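Local coordinates for Alpha/beta hydrolase fold protein (Chitinophaga pinensis, PDB 4PW0) that probably hydrolyses an as yet unidentified substrate, as a member of the alpha/beta hydrolase fold proteins, at residues Val116-Met119 and Ala120-Pro124; His144-Pro147 and Asp148-Ala151; Arg161-Phe164 and Ile165-Gln169; Gln275-Tyr278 and Phe279-Tyr283. All coordinates share one frame; numbering follows the deposited sequence. Where two conformers were deposited one is given.

Contact 1: residues Val116-Met119 and Ala120-Pro124; sequences VQYM and AHIQP
A120 begins the last helical turns here: its amide N donates to V116 O at 3.0 Å, and its CB rests against the same oxygen, so this small methyl lies close to the backbone on the side that meets strand 127-133. H121 repeats the pattern one residue on, its N bonded to Q117 O, while its CB packs 3.3 Å from Y118 O; the imidazole itself finds a flat partner outward, stacking on F217. I122 carries the main side-chain contact. Its N meets Y118 O at 3.0 Å, and its CG2 approaches the tyrosine obliquely, 3.7 Å from Y118 CE2. Two torsions make this possible: Y118 holds CG anti to the backbone N (chi1 -165°), sending the ring forward along the helix, and I122 places CG1 between its N and carbonyl carbon (chi1 66°), which turns CG2 to the ring. Q123 is the first residue to leave helical torsions, yet its N still binds M119 O, at 2.8 Å. P124, with no N-H to offer, ends the ladder, and its O accepts a bond from H224 NE2. Regular i to i+4 bonding that closes at a proline thus finishes helix 111-122, the crossover helix between parallel strands 104-109 and 127-133, which in the alpha/beta hydrolase fold follows the probable nucleophile elbow.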
loop_
_atom_site.group_PDB
_atom_site.type_symbol
_atom_site.label_atom_id
_atom_site.label_comp_id
_atom_site.label_asym_id
_atom_site.label_seq_id
_atom_site.Cartn_x
_atom_site.Cartn_y
_atom_site.Cartn_z
ATOM N N VAL A 116 -19.047 -2.026 -6.657
ATOM C CA VAL A 116 -18.801 -2.767 -5.401
ATOM C C VAL A 116 -19.113 -1.898 -4.191
ATOM O O VAL A 116 -19.515 -2.430 -3.174
ATOM C CB VAL A 116 -17.383 -3.351 -5.309
ATOM C CG1 VAL A 116 -17.163 -4.353 -6.448
ATOM C CG2 VAL A 116 -16.270 -2.295 -5.302
ATOM N N GLN A 117 -18.910 -0.583 -4.285
ATOM C CA GLN A 117 -19.297 0.317 -3.178
ATOM C C GLN A 117 -20.824 0.278 -2.972
ATOM O O GLN A 117 -21.301 0.139 -1.856
ATOM C CB GLN A 117 -18.893 1.735 -3.454
ATOM C CG GLN A 117 -17.398 2.006 -3.457
ATOM C CD GLN A 117 -17.117 3.423 -3.901
ATOM O OE1 GLN A 117 -17.481 4.380 -3.210
ATOM N NE2 GLN A 117 -16.440 3.566 -5.023
ATOM N N TYR A 118 -21.570 0.419 -4.062
ATOM C CA TYR A 118 -23.016 0.423 -3.981
ATOM C C TYR A 118 -23.517 -0.932 -3.466
ATOM O O TYR A 118 -24.438 -1.001 -2.629
ATOM C CB TYR A 118 -23.643 0.817 -5.323
ATOM C CG TYR A 118 -25.099 1.188 -5.169
ATOM C CD1 TYR A 118 -25.446 2.393 -4.606
ATOM C CD2 TYR A 118 -26.103 0.328 -5.507
ATOM C CE1 TYR A 118 -26.766 2.743 -4.383
ATOM C CE2 TYR A 118 -27.451 0.668 -5.283
ATOM C CZ TYR A 118 -27.768 1.867 -4.747
ATOM O OH TYR A 118 -29.100 2.200 -4.531
HETATM N N MSE A 119 -22.930 -2.022 -3.937
HETATM C CA MSE A 119 -23.320 -3.369 -3.503
HETATM C C MSE A 119 -23.090 -3.564 -2.033
HETATM O O MSE A 119 -23.905 -4.192 -1.334
HETATM C CB MSE A 119 -22.558 -4.451 -4.289
HETATM C CG MSE A 119 -23.217 -5.823 -4.168
HETATM SE SE MSE A 119 -22.302 -7.187 -5.198
HETATM C CE MSE A 119 -22.961 -6.616 -6.913
ATOM N N ALA A 120 -21.977 -3.052 -1.526
ATOM C CA ALA A 120 -21.699 -3.171 -0.112
ATOM C C ALA A 120 -22.715 -2.389 0.722
ATOM O O ALA A 120 -23.008 -2.779 1.886
ATOM C CB ALA A 120 -20.280 -2.661 0.180
ATOM N N HIS A 121 -23.222 -1.308 0.167
ATOM C CA HIS A 121 -24.265 -0.530 0.798
ATOM C C HIS A 121 -25.607 -1.263 0.862
ATOM O O HIS A 121 -26.236 -1.343 1.951
ATOM C CB HIS A 121 -24.446 0.846 0.138
ATOM C CG HIS A 121 -25.620 1.596 0.663
ATOM N ND1 HIS A 121 -25.745 1.937 1.990
ATOM C CD2 HIS A 121 -26.743 2.032 0.047
ATOM C CE1 HIS A 121 -26.902 2.557 2.171
ATOM N NE2 HIS A 121 -27.525 2.632 1.007
ATOM N N ILE A 122 -26.018 -1.849 -0.267
ATOM C CA ILE A 122 -27.344 -2.463 -0.324
ATOM C C ILE A 122 -27.408 -3.905 0.156
ATOM O O ILE A 122 -28.500 -4.379 0.567
ATOM C CB ILE A 122 -28.045 -2.297 -1.696
ATOM C CG1 ILE A 122 -27.351 -3.047 -2.823
ATOM C CG2 ILE A 122 -28.260 -0.816 -1.998
ATOM C CD1 ILE A 122 -28.190 -3.136 -4.090
ATOM N N GLN A 123 -26.305 -4.644 -0.004
ATOM C CA GLN A 123 -26.232 -6.033 0.353
ATOM C C GLN A 123 -24.986 -6.358 1.171
ATOM O O GLN A 123 -24.217 -7.241 0.805
ATOM C CB GLN A 123 -26.357 -6.932 -0.843
ATOM C CG GLN A 123 -27.757 -7.047 -1.409
ATOM C CD GLN A 123 -28.714 -7.833 -0.523
ATOM O OE1 GLN A 123 -28.341 -8.585 0.378
ATOM N NE2 GLN A 123 -29.951 -7.664 -0.797
ATOM N N PRO A 124 -24.819 -5.660 2.302
ATOM C CA PRO A 124 -23.595 -5.836 3.082
ATOM C C PRO A 124 -23.297 -7.257 3.496
ATOM O O PRO A 124 -22.137 -7.660 3.535
ATOM C CB PRO A 124 -23.815 -4.961 4.316
ATOM C CG PRO A 124 -25.297 -4.809 4.402
ATOM C CD PRO A 124 -25.760 -4.744 2.979
#

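Contact 2: residues His144-Pro147 and Asp148-Ala151; sequences HTFP and DLIA
The first turn of helix 146-154, in the helical segment between strands 127-133 and 226-231 where many alpha/beta hydrolases carry a lid, is built round F146 and I150. I150 lays CG1 over one face of the F146 ring, 3.8 Å from its centroid and 21° off the normal, a CH-pi contact offset toward the rim; CD1 follows, 3.7 Å from F146 CZ. With CG of F146 anti to its N (chi1 178°), the ring runs forward beneath the isoleucine one turn later. With an alanine in place of F146, I150 would probably lose the flat surface it rests on, and F45 its edge-to-face partner. The backbone supports the pair through I150 N to F146 O, 3.0 Å. T145 occupies the N-cap, but its OG1 turns back to V142 O and caps nothing; L149 N binds T145 O. Water 1 takes up the early amide D148 N at 3.2 Å and reaches D148 OD2 and H144 O by weak bonds, so solvent attends the outer side of the turn. On the inner side, F146 leans on I207 and T208 of helix 197-212, whereas L149 and F146 both touch M236 in the loop beyond strand 226-231.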
loop_
_atom_site.group_PDB
_atom_site.type_symbol
_atom_site.label_atom_id
_atom_site.label_comp_id
_atom_site.label_asym_id
_atom_site.label_seq_id
_atom_site.Cartn_x
_atom_site.Cartn_y
_atom_site.Cartn_z
ATOM N N HIS A 144 -17.556 15.036 -13.534
ATOM C CA HIS A 144 -18.413 15.917 -14.329
ATOM C C HIS A 144 -17.837 16.124 -15.709
ATOM O O HIS A 144 -18.577 16.408 -16.668
ATOM C CB HIS A 144 -18.572 17.286 -13.649
ATOM C CG HIS A 144 -19.202 17.236 -12.295
ATOM N ND1 HIS A 144 -19.533 18.375 -11.593
ATOM C CD2 HIS A 144 -19.493 16.198 -11.482
ATOM C CE1 HIS A 144 -20.050 18.030 -10.433
ATOM N NE2 HIS A 144 -20.013 16.716 -10.330
ATOM N N THR A 145 -16.523 16.004 -15.839
ATOM C CA THR A 145 -15.844 16.152 -17.122
ATOM C C THR A 145 -15.410 14.861 -17.791
ATOM O O THR A 145 -14.669 14.854 -18.762
ATOM C CB THR A 145 -14.697 17.121 -17.047
ATOM O OG1 THR A 145 -13.776 16.696 -16.078
ATOM C CG2 THR A 145 -15.252 18.595 -16.784
ATOM N N PHE A 146 -15.932 13.754 -17.277
ATOM C CA PHE A 146 -15.672 12.455 -17.878
ATOM C C PHE A 146 -16.056 12.420 -19.362
ATOM O O PHE A 146 -15.278 11.909 -20.147
ATOM C CB PHE A 146 -16.370 11.332 -17.080
ATOM C CG PHE A 146 -16.181 9.993 -17.670
ATOM C CD1 PHE A 146 -15.008 9.347 -17.501
ATOM C CD2 PHE A 146 -17.206 9.339 -18.366
ATOM C CE1 PHE A 146 -14.806 8.095 -18.024
ATOM C CE2 PHE A 146 -17.003 8.085 -18.880
ATOM C CZ PHE A 146 -15.786 7.462 -18.727
ATOM N N PRO A 147 -17.225 12.990 -19.744
ATOM C CA PRO A 147 -17.507 12.970 -21.189
ATOM C C PRO A 147 -16.448 13.663 -22.043
ATOM O O PRO A 147 -16.150 13.179 -23.135
ATOM C CB PRO A 147 -18.881 13.663 -21.287
ATOM C CG PRO A 147 -19.527 13.399 -19.971
ATOM C CD PRO A 147 -18.356 13.534 -18.984
ATOM N N ASP A 148 -15.890 14.774 -21.574
ATOM C CA ASP A 148 -14.826 15.442 -22.323
ATOM C C ASP A 148 -13.541 14.639 -22.337
ATOM O O ASP A 148 -12.791 14.712 -23.323
ATOM C CB ASP A 148 -14.622 16.859 -21.869
ATOM C CG ASP A 148 -15.765 17.780 -22.331
ATOM O OD1 ASP A 148 -16.259 17.568 -23.454
ATOM O OD2 ASP A 148 -16.201 18.656 -21.579
ATOM N N LEU A 149 -13.263 13.866 -21.281
ATOM C CA LEU A 149 -12.076 13.000 -21.304
ATOM C C LEU A 149 -12.227 11.963 -22.409
ATOM O O LEU A 149 -11.299 11.690 -23.170
ATOM C CB LEU A 149 -11.901 12.349 -19.945
ATOM C CG LEU A 149 -10.696 11.441 -19.825
ATOM C CD1 LEU A 149 -9.397 12.202 -19.857
ATOM C CD2 LEU A 149 -10.849 10.568 -18.585
ATOM N N ILE A 150 -13.424 11.411 -22.499
ATOM C CA ILE A 150 -13.692 10.403 -23.516
ATOM C C ILE A 150 -13.681 11.058 -24.913
ATOM O O ILE A 150 -13.153 10.465 -25.848
ATOM C CB ILE A 150 -15.016 9.671 -23.219
ATOM C CG1 ILE A 150 -14.881 8.924 -21.862
ATOM C CG2 ILE A 150 -15.423 8.749 -24.387
ATOM C CD1 ILE A 150 -13.641 8.073 -21.682
ATOM N N ALA A 151 -14.189 12.274 -25.044
ATOM C CA ALA A 151 -14.129 12.994 -26.350
ATOM C C ALA A 151 -12.667 13.164 -26.799
ATOM O O ALA A 151 -12.378 13.051 -27.983
ATOM C CB ALA A 151 -14.837 14.317 -26.266
HETATM O O HOH W 1 -17.513 16.891 -19.829
#

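Contact 3: residues Arg161-Phe164 and Ile165-Gln169; sequences RFLF and IFFEQ
Three phenylalanine rings, F162, F166 and F167, gather at the end of one helix, and F162 meets both of the others obliquely. F162 is the shared member. Its CD1 lies 3.6 Å from F166 CD2, the planes inclined at 57°, while on the other branch F162 CE2 comes 3.6 Å from F167 CE1 with the planes at 39°. The first torsion of F162 (chi1 -174°, CG opposite its N) sends the ring toward the next turn, where successive residues F166 and F167 can both reach it. L163 adds its CD2 methyl, 3.9 Å from F167 CD1. The helix ends at this cluster: F167 N still binds L163 O at 2.9 Å, but F167 has left helical torsions. Water 3 then spans the opened turn, donating to F164 O at 3.0 Å and to F167 O at 2.8 Å, so both carbonyls are satisfied after the helical ladder stops. Around the cluster, F162 and F167 pack on helix 171-184 and F164 on helix 146-154. F166 also meets H44 and Y266 edge to face and touches residues of the probable Ser-His-Asp triad; F167 also touches helix 264-267.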
loop_
_atom_site.group_PDB
_atom_site.type_symbol
_atom_site.label_atom_id
_atom_site.label_comp_id
_atom_site.label_asym_id
_atom_site.label_seq_id
_atom_site.Cartn_x
_atom_site.Cartn_y
_atom_site.Cartn_z
ATOM N N ARG A 161 -5.049 5.333 -27.585
ATOM C CA ARG A 161 -6.220 5.468 -26.741
ATOM C C ARG A 161 -5.986 4.721 -25.404
ATOM O O ARG A 161 -6.288 5.239 -24.310
ATOM C CB ARG A 161 -7.480 4.965 -27.449
ATOM C CG ARG A 161 -8.784 5.306 -26.761
ATOM C CD ARG A 161 -10.009 4.721 -27.457
ATOM N NE ARG A 161 -10.497 5.492 -28.633
ATOM C CZ ARG A 161 -11.624 5.194 -29.308
ATOM N NH1 ARG A 161 -12.472 4.290 -28.850
ATOM N NH2 ARG A 161 -12.000 5.908 -30.361
ATOM N N PHE A 162 -5.477 3.486 -25.497
ATOM C CA PHE A 162 -5.181 2.664 -24.324
ATOM C C PHE A 162 -4.140 3.339 -23.415
ATOM O O PHE A 162 -4.357 3.412 -22.192
ATOM C CB PHE A 162 -4.667 1.319 -24.827
ATOM C CG PHE A 162 -4.451 0.284 -23.726
ATOM C CD1 PHE A 162 -5.512 -0.372 -23.146
ATOM C CD2 PHE A 162 -3.200 -0.018 -23.305
ATOM C CE1 PHE A 162 -5.304 -1.344 -22.165
ATOM C CE2 PHE A 162 -2.976 -0.993 -22.348
ATOM C CZ PHE A 162 -4.025 -1.647 -21.769
ATOM N N LEU A 163 -3.053 3.866 -23.979
ATOM C CA LEU A 163 -2.022 4.505 -23.164
ATOM C C LEU A 163 -2.561 5.795 -22.568
ATOM O O LEU A 163 -2.267 6.114 -21.386
ATOM C CB LEU A 163 -0.758 4.759 -23.948
ATOM C CG LEU A 163 -0.036 3.488 -24.461
ATOM C CD1 LEU A 163 1.214 3.879 -25.214
ATOM C CD2 LEU A 163 0.335 2.549 -23.345
ATOM N N PHE A 164 -3.382 6.516 -23.317
ATOM C CA PHE A 164 -3.978 7.774 -22.818
ATOM C C PHE A 164 -4.865 7.530 -21.609
ATOM O O PHE A 164 -4.833 8.300 -20.631
ATOM C CB PHE A 164 -4.737 8.503 -23.948
ATOM C CG PHE A 164 -5.503 9.721 -23.492
ATOM C CD1 PHE A 164 -4.830 10.903 -23.320
ATOM C CD2 PHE A 164 -6.828 9.684 -23.235
ATOM C CE1 PHE A 164 -5.517 12.013 -22.852
ATOM C CE2 PHE A 164 -7.530 10.810 -22.803
ATOM C CZ PHE A 164 -6.852 11.957 -22.608
ATOM N N ILE A 165 -5.722 6.519 -21.690
ATOM C CA ILE A 165 -6.637 6.235 -20.628
ATOM C C ILE A 165 -5.962 5.627 -19.420
ATOM O O ILE A 165 -6.424 5.873 -18.295
ATOM C CB ILE A 165 -7.795 5.336 -21.130
ATOM C CG1 ILE A 165 -8.677 6.132 -22.099
ATOM C CG2 ILE A 165 -8.607 4.743 -19.998
ATOM C CD1 ILE A 165 -9.526 7.262 -21.519
ATOM N N PHE A 166 -4.996 4.748 -19.619
ATOM C CA PHE A 166 -4.527 3.887 -18.538
ATOM C C PHE A 166 -3.141 4.163 -17.983
ATOM O O PHE A 166 -2.786 3.678 -16.896
ATOM C CB PHE A 166 -4.633 2.399 -18.896
ATOM C CG PHE A 166 -6.048 1.910 -19.027
ATOM C CD1 PHE A 166 -6.891 1.827 -17.946
ATOM C CD2 PHE A 166 -6.538 1.479 -20.262
ATOM C CE1 PHE A 166 -8.159 1.336 -18.068
ATOM C CE2 PHE A 166 -7.804 1.024 -20.389
ATOM C CZ PHE A 166 -8.645 0.935 -19.286
ATOM N N PHE A 167 -2.309 4.909 -18.712
ATOM C CA PHE A 167 -0.881 5.022 -18.369
ATOM C C PHE A 167 -0.397 6.475 -18.233
ATOM O O PHE A 167 -1.066 7.379 -18.728
ATOM C CB PHE A 167 -0.009 4.182 -19.349
ATOM C CG PHE A 167 -0.259 2.710 -19.165
ATOM C CD1 PHE A 167 -1.329 2.081 -19.800
ATOM C CD2 PHE A 167 0.491 2.010 -18.253
ATOM C CE1 PHE A 167 -1.637 0.785 -19.482
ATOM C CE2 PHE A 167 0.174 0.695 -17.952
ATOM C CZ PHE A 167 -0.890 0.108 -18.576
ATOM N N GLU A 168 0.741 6.633 -17.572
ATOM C CA GLU A 168 1.404 7.916 -17.459
ATOM C C GLU A 168 2.179 8.226 -18.728
ATOM O O GLU A 168 2.230 7.414 -19.663
ATOM C CB GLU A 168 2.278 7.961 -16.200
ATOM C CG GLU A 168 1.719 8.815 -15.070
ATOM C CD GLU A 168 1.762 10.324 -15.296
ATOM O OE1 GLU A 168 1.416 11.104 -14.362
ATOM O OE2 GLU A 168 2.191 10.780 -16.397
ATOM N N GLN A 169 2.802 9.392 -18.745
ATOM C CA GLN A 169 3.422 9.899 -19.960
ATOM C C GLN A 169 4.851 9.408 -20.191
ATOM O O GLN A 169 5.368 9.477 -21.331
ATOM C CB GLN A 169 3.357 11.431 -19.956
ATOM C CG GLN A 169 1.930 11.950 -20.051
ATOM C CD GLN A 169 1.832 13.456 -20.089
ATOM O OE1 GLN A 169 2.744 14.159 -19.677
ATOM N NE2 GLN A 169 0.711 13.961 -20.596
HETATM O O HOH W 2 0.399 7.379 -21.754
HETATM O O HOH W 3 -3.438 8.607 -18.040
#

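Contact 4: residues Gln275-Tyr278 and Phe279-Tyr283; sequences QTEY and FLDSY
Y278 and S282 make a close ring contact at the chain end, while T276 and L280 form the buried side against the sheet and D281, with S282, the solvent side. S282 sets its CB over one face of the tyrosine ring, 3.8 Å from the centroid and 23° off the normal, with Y278 CE1 at 3.5 Å; this CH-pi contact arises because CG of Y278 stands opposite its own N (chi1 -179°) and the ring projects toward the chain end. A glycine in place of Y278 would probably leave S282 CB without the ring it rests on, and S274 of the second subunit without a packing partner. Y278 O serves S282 N at 2.8 Å and, weakly, Y283 N, so one carbonyl holds two amides where the helix runs out. Toward the protein interior, T276, in one of its two conformers, lies side by side with L280, and both meet I131 of strand 127-133. The other flank is open to solvent at D281, whose OD1 forms a salt bridge with R64 NH1. K129 NZ binds the carbonyl oxygens of F279 and L280 and an oxygen of the C-terminal carboxylate of Y283, a positive charge that probably offsets them. The arrangement is that of the C-terminal helix of an alpha/beta hydrolase, laid against the central sheet and here also at the subunit interface.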
loop_
_atom_site.group_PDB
_atom_site.type_symbol
_atom_site.label_atom_id
_atom_site.label_comp_id
_atom_site.label_asym_id
_atom_site.label_seq_id
_atom_site.Cartn_x
_atom_site.Cartn_y
_atom_site.Cartn_z
ATOM N N GLN A 275 -0.089 -8.044 -3.085
ATOM C CA GLN A 275 -0.814 -7.292 -2.052
ATOM C C GLN A 275 -2.217 -7.813 -1.816
ATOM O O GLN A 275 -2.656 -7.935 -0.640
ATOM C CB GLN A 275 -0.853 -5.817 -2.423
ATOM C CG GLN A 275 0.489 -5.169 -2.379
ATOM C CD GLN A 275 0.399 -3.673 -2.528
ATOM O OE1 GLN A 275 -0.513 -3.154 -3.123
ATOM N NE2 GLN A 275 1.440 -2.984 -1.992
ATOM N N THR A 276 -2.926 -8.094 -2.916
ATOM C CA THR A 276 -4.322 -8.537 -2.885
ATOM C C THR A 276 -4.471 -9.944 -2.299
ATOM O O THR A 276 -5.414 -10.221 -1.537
ATOM C CB THR A 276 -4.945 -8.480 -4.316
ATOM O OG1 THR A 276 -4.878 -7.145 -4.787
ATOM C CG2 THR A 276 -6.401 -8.887 -4.288
ATOM N N GLU A 277 -3.531 -10.827 -2.644
ATOM C CA GLU A 277 -3.570 -12.169 -2.107
ATOM C C GLU A 277 -3.428 -12.149 -0.588
ATOM O O GLU A 277 -4.174 -12.857 0.123
ATOM C CB GLU A 277 -2.469 -12.997 -2.787
ATOM C CG GLU A 277 -2.252 -14.369 -2.275
ATOM C CD GLU A 277 -1.174 -14.976 -3.152
ATOM O OE1 GLU A 277 -0.081 -14.350 -3.283
ATOM O OE2 GLU A 277 -1.451 -16.014 -3.767
ATOM N N TYR A 278 -2.501 -11.358 -0.040
ATOM C CA TYR A 278 -2.414 -11.226 1.372
ATOM C C TYR A 278 -3.699 -10.680 1.995
ATOM O O TYR A 278 -4.218 -11.171 3.022
ATOM C CB TYR A 278 -1.184 -10.382 1.824
ATOM C CG TYR A 278 -1.100 -10.292 3.313
ATOM C CD1 TYR A 278 -0.467 -11.308 4.058
ATOM C CD2 TYR A 278 -1.737 -9.291 4.012
ATOM C CE1 TYR A 278 -0.481 -11.247 5.425
ATOM C CE2 TYR A 278 -1.781 -9.265 5.398
ATOM C CZ TYR A 278 -1.128 -10.265 6.092
ATOM O OH TYR A 278 -1.205 -10.261 7.477
ATOM N N PHE A 279 -4.199 -9.596 1.401
ATOM C CA PHE A 279 -5.402 -8.988 1.891
ATOM C C PHE A 279 -6.542 -10.015 1.998
ATOM O O PHE A 279 -7.177 -10.116 3.027
ATOM C CB PHE A 279 -5.786 -7.825 0.987
ATOM C CG PHE A 279 -7.138 -7.222 1.282
ATOM C CD1 PHE A 279 -7.344 -6.459 2.426
ATOM C CD2 PHE A 279 -8.194 -7.401 0.418
ATOM C CE1 PHE A 279 -8.586 -5.886 2.688
ATOM C CE2 PHE A 279 -9.437 -6.835 0.663
ATOM C CZ PHE A 279 -9.618 -6.085 1.796
ATOM N N LEU A 280 -6.778 -10.749 0.930
ATOM C CA LEU A 280 -7.893 -11.713 0.933
ATOM C C LEU A 280 -7.652 -12.897 1.857
ATOM O O LEU A 280 -8.598 -13.313 2.548
ATOM C CB LEU A 280 -8.166 -12.197 -0.466
ATOM C CG LEU A 280 -8.684 -11.140 -1.434
ATOM C CD1 LEU A 280 -8.827 -11.754 -2.804
ATOM C CD2 LEU A 280 -10.005 -10.519 -0.970
ATOM N N ASP A 281 -6.419 -13.390 1.901
ATOM C CA ASP A 281 -6.184 -14.606 2.675
ATOM C C ASP A 281 -5.981 -14.342 4.142
ATOM O O ASP A 281 -6.320 -15.211 4.961
ATOM C CB ASP A 281 -5.041 -15.403 2.064
ATOM C CG ASP A 281 -5.405 -15.964 0.714
ATOM O OD1 ASP A 281 -6.620 -16.090 0.441
ATOM O OD2 ASP A 281 -4.493 -16.268 -0.081
ATOM N N SER A 282 -5.490 -13.142 4.500
ATOM C CA SER A 282 -5.001 -12.938 5.840
ATOM C C SER A 282 -5.438 -11.706 6.603
ATOM O O SER A 282 -5.405 -11.725 7.835
ATOM C CB SER A 282 -3.477 -12.985 5.789
ATOM O OG SER A 282 -2.973 -14.246 5.389
ATOM N N TYR A 283 -5.785 -10.607 5.932
ATOM C CA TYR A 283 -6.062 -9.393 6.673
ATOM C C TYR A 283 -7.357 -9.490 7.487
ATOM O O TYR A 283 -8.398 -9.910 6.916
ATOM C CB TYR A 283 -6.115 -8.183 5.722
ATOM C CG TYR A 283 -6.434 -6.924 6.462
ATOM C CD1 TYR A 283 -5.493 -6.306 7.274
ATOM C CD2 TYR A 283 -7.709 -6.343 6.383
ATOM C CE1 TYR A 283 -5.829 -5.193 8.000
ATOM C CE2 TYR A 283 -8.043 -5.218 7.105
ATOM C CZ TYR A 283 -7.109 -4.644 7.929
ATOM O OH TYR A 283 -7.398 -3.541 8.705
ATOM O OXT TYR A 283 -7.403 -9.139 8.693
#

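How the contacts relate
The four contacts illustrate how one fold uses packing between residues one helical turn or so apart in different settings. They come in series along the chain. Contact 1 lies on the crossover helix 111-122 and contact 4 on the C-terminal helix 269-282; both helices pack on strand 127-133 of the central sheet, and the centres of the two contacts lie about 20 Å apart. Contacts 2 and 3 belong to consecutive helices in the segment between strands 127-133 and 226-231. Only these two touch, L149 CD1 meeting F164 CE2 at 3.8 Å. The centre of contact 3 lies about 30 Å from that of contact 1, across the chain's centre, so sheet-backed helices and the probable lid occupy separate regions, the latter bordering the likely catalytic triad.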